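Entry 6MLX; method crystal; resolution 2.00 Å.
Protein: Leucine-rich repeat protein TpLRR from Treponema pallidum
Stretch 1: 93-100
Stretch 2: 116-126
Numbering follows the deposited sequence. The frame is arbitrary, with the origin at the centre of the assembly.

Stretch 1 (93-100) EIRHHAFH
Stretch 2 116-126: VIGQDVFSSCG

Two successive coils of a leucine-rich repeat protein pack side by side in parallel, joined by a short two-residue beta ladder, a run of backbone hydrogen bonds through matching turns, and an apolar core. The register pairs Glu93 with Val116 (CA to CA 4.6 Å) and Ile94 with Ile117 (CA to CA 5.1 Å), all four extended (phi -147° to -119°, psi 116° to 140°). Ile94 N donates to Val116 O (3.0 Å, 165°) and Gly118 N to Ile94 O (2.8 Å, 155°).

Beyond the strands, type II turns Arg95–Ala98 and Gly118–Val121 run into type I turns His97–His100 and Asp120–Ser123. The left-handed residues His97 (62/14) and Asp120 (56/29) occupy equivalent positions. Backbone hydrogen bonding between the stretches continues through the turns: His97 N donates to Gln119 O (3.0 Å, 150°) and Phe99 N to Val121 O (2.9 Å, 139°). Gly118 suits its place because an ideal CB would lie 2.9 Å from His96 N, a clash.

Glu93 (t, t) and Val116 (t) share one sheet face, Glu93 CG lying 3.8 Å from Val116 CB. Ile94 and Ile117, both m, t, share the other and are buried. Val121 (t), also buried, places CG1 3.7 Å from Ile94 CG2 and 4.0 Å from Phe99 CD2, at the edge of that ring. Phe99 (m, chi2 -81°) and Phe122 (m, chi2 -77°) have the same rotamer on similar backbone (-122/29 and -109/26), and their planes are 2° apart; slid apart, with centroids separated by 5.4 Å, they barely overlap, although Phe99 CD2 approaches Phe122 CE1 to 3.5 Å.

His96, His97 and Asp120 are partly exposed. Asp120 CB sits over one face of the His97 ring (m, chi2 87°), 3.8 Å from its centroid. His97 ND1 hydrogen-bonds His96 ND1 (2.9 Å), with His96 at p. Together the stretches bury 677 Å², both sides summed.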

# COMPACT_ATOMS: atom_id res chain seq x y z
N GLU A 93 4.11 -5.40 -7.01
CA GLU A 93 3.04 -5.95 -6.19
C GLU A 93 3.29 -5.67 -4.72
O GLU A 93 4.42 -5.78 -4.24
CB GLU A 93 2.89 -7.47 -6.41
CG GLU A 93 1.77 -8.12 -5.57
CD GLU A 93 1.51 -9.57 -5.97
OE1 GLU A 93 2.25 -10.07 -6.82
OE2 GLU A 93 0.56 -10.20 -5.45
N ILE A 94 2.22 -5.33 -4.01
CA ILE A 94 2.23 -5.18 -2.56
C ILE A 94 1.17 -6.13 -2.03
O ILE A 94 -0.03 -5.96 -2.32
CB ILE A 94 1.94 -3.73 -2.13
CG1 ILE A 94 2.95 -2.77 -2.74
CG2 ILE A 94 1.96 -3.62 -0.62
CD1 ILE A 94 2.67 -1.32 -2.45
N ARG A 95 1.59 -7.14 -1.27
CA ARG A 95 0.69 -8.19 -0.82
C ARG A 95 -0.08 -7.76 0.43
O ARG A 95 0.13 -6.69 1.00
CB ARG A 95 1.47 -9.49 -0.59
CG ARG A 95 1.99 -10.05 -1.89
CD ARG A 95 2.46 -11.48 -1.80
NE ARG A 95 2.50 -12.04 -3.16
CZ ARG A 95 3.27 -13.06 -3.53
NH1 ARG A 95 4.08 -13.62 -2.65
NH2 ARG A 95 3.24 -13.48 -4.79
N HIS A 96 -1.02 -8.61 0.84
CA HIS A 96 -2.05 -8.17 1.76
C HIS A 96 -1.46 -7.78 3.13
O HIS A 96 -0.44 -8.31 3.58
CB HIS A 96 -3.13 -9.25 1.90
CG HIS A 96 -2.67 -10.53 2.51
ND1 HIS A 96 -2.72 -10.77 3.87
CD2 HIS A 96 -2.19 -11.67 1.95
CE1 HIS A 96 -2.27 -11.98 4.12
NE2 HIS A 96 -1.95 -12.56 2.97
N HIS A 97 -2.08 -6.77 3.73
CA HIS A 97 -1.73 -6.23 5.05
C HIS A 97 -0.33 -5.64 5.11
O HIS A 97 0.18 -5.40 6.20
CB HIS A 97 -1.88 -7.29 6.16
CG HIS A 97 -3.28 -7.76 6.37
ND1 HIS A 97 -3.84 -8.79 5.64
CD2 HIS A 97 -4.25 -7.34 7.22
CE1 HIS A 97 -5.09 -8.98 6.03
NE2 HIS A 97 -5.36 -8.11 6.99
N ALA A 98 0.32 -5.40 3.96
CA ALA A 98 1.74 -5.06 3.98
C ALA A 98 2.03 -3.84 4.84
O ALA A 98 3.11 -3.76 5.44
CB ALA A 98 2.25 -4.82 2.56
N PHE A 99 1.10 -2.88 4.93
CA PHE A 99 1.29 -1.69 5.75
C PHE A 99 0.18 -1.55 6.78
O PHE A 99 -0.17 -0.45 7.21
CB PHE A 99 1.37 -0.43 4.88
CG PHE A 99 2.56 -0.42 3.98
CD1 PHE A 99 3.81 -0.05 4.46
CD2 PHE A 99 2.45 -0.81 2.65
CE1 PHE A 99 4.92 -0.05 3.64
CE2 PHE A 99 3.56 -0.81 1.81
CZ PHE A 99 4.80 -0.43 2.31
N HIS A 100 -0.37 -2.68 7.20
CA HIS A 100 -1.40 -2.68 8.23
C HIS A 100 -0.88 -1.99 9.49
O HIS A 100 0.25 -2.22 9.93
CB HIS A 100 -1.83 -4.14 8.51
CG HIS A 100 -2.76 -4.30 9.67
ND1 HIS A 100 -4.09 -3.93 9.62
CD2 HIS A 100 -2.54 -4.78 10.92
CE1 HIS A 100 -4.65 -4.19 10.79
NE2 HIS A 100 -3.73 -4.71 11.59
N VAL A 116 -0.38 -4.46 -8.60
CA VAL A 116 -1.28 -5.20 -7.71
C VAL A 116 -1.15 -4.65 -6.30
O VAL A 116 -0.04 -4.55 -5.76
CB VAL A 116 -0.97 -6.71 -7.73
CG1 VAL A 116 -1.86 -7.48 -6.72
CG2 VAL A 116 -1.12 -7.29 -9.13
N ILE A 117 -2.29 -4.32 -5.69
CA ILE A 117 -2.40 -3.99 -4.27
C ILE A 117 -3.34 -5.01 -3.64
O ILE A 117 -4.51 -5.11 -4.03
CB ILE A 117 -2.90 -2.55 -4.06
CG1 ILE A 117 -1.92 -1.55 -4.71
CG2 ILE A 117 -3.07 -2.28 -2.58
CD1 ILE A 117 -2.36 -0.09 -4.65
N GLY A 118 -2.83 -5.78 -2.68
CA GLY A 118 -3.61 -6.84 -2.07
C GLY A 118 -4.66 -6.31 -1.10
O GLY A 118 -4.82 -5.11 -0.90
N GLN A 119 -5.38 -7.25 -0.48
CA GLN A 119 -6.39 -6.88 0.52
C GLN A 119 -5.76 -6.18 1.72
O GLN A 119 -4.66 -6.53 2.15
CB GLN A 119 -7.15 -8.13 1.01
CG GLN A 119 -7.89 -8.89 -0.06
CD GLN A 119 -8.69 -10.07 0.50
OE1 GLN A 119 -9.72 -10.45 -0.08
NE2 GLN A 119 -8.23 -10.65 1.61
N ASP A 120 -6.48 -5.19 2.26
CA ASP A 120 -6.16 -4.58 3.56
C ASP A 120 -4.74 -4.02 3.63
O ASP A 120 -4.16 -3.94 4.72
CB ASP A 120 -6.41 -5.57 4.71
CG ASP A 120 -7.87 -6.01 4.80
OD1 ASP A 120 -8.69 -5.24 5.32
OD2 ASP A 120 -8.21 -7.10 4.32
N VAL A 121 -4.17 -3.61 2.50
CA VAL A 121 -2.75 -3.25 2.49
C VAL A 121 -2.50 -2.03 3.36
O VAL A 121 -1.52 -1.98 4.11
CB VAL A 121 -2.25 -3.03 1.05
CG1 VAL A 121 -0.96 -2.20 1.05
CG2 VAL A 121 -2.00 -4.38 0.37
N PHE A 122 -3.38 -1.03 3.29
CA PHE A 122 -3.24 0.17 4.10
C PHE A 122 -4.31 0.23 5.18
O PHE A 122 -4.68 1.31 5.65
CB PHE A 122 -3.26 1.42 3.22
CG PHE A 122 -2.14 1.43 2.21
CD1 PHE A 122 -0.84 1.75 2.60
CD2 PHE A 122 -2.37 1.05 0.89
CE1 PHE A 122 0.20 1.72 1.68
CE2 PHE A 122 -1.34 1.04 -0.03
CZ PHE A 122 -0.05 1.36 0.37
N SER A 123 -4.80 -0.94 5.59
CA SER A 123 -5.74 -1.04 6.70
C SER A 123 -5.19 -0.34 7.94
O SER A 123 -4.04 -0.56 8.32
CB SER A 123 -6.04 -2.52 7.01
OG SER A 123 -6.96 -2.64 8.09
N SER A 124 -6.00 0.54 8.53
CA SER A 124 -5.63 1.28 9.75
C SER A 124 -4.40 2.16 9.56
O SER A 124 -3.67 2.43 10.52
CB SER A 124 -5.41 0.33 10.94
OG SER A 124 -6.65 -0.21 11.37
N CYS A 125 -4.14 2.62 8.34
CA CYS A 125 -3.12 3.65 8.13
C CYS A 125 -3.78 5.01 8.41
O CYS A 125 -4.20 5.73 7.52
CB CYS A 125 -2.53 3.57 6.74
SG CYS A 125 -1.33 2.23 6.59
N GLY A 126 -3.82 5.35 9.71
CA GLY A 126 -4.62 6.45 10.19
C GLY A 126 -4.08 7.83 9.89
O GLY A 126 -4.76 8.82 10.20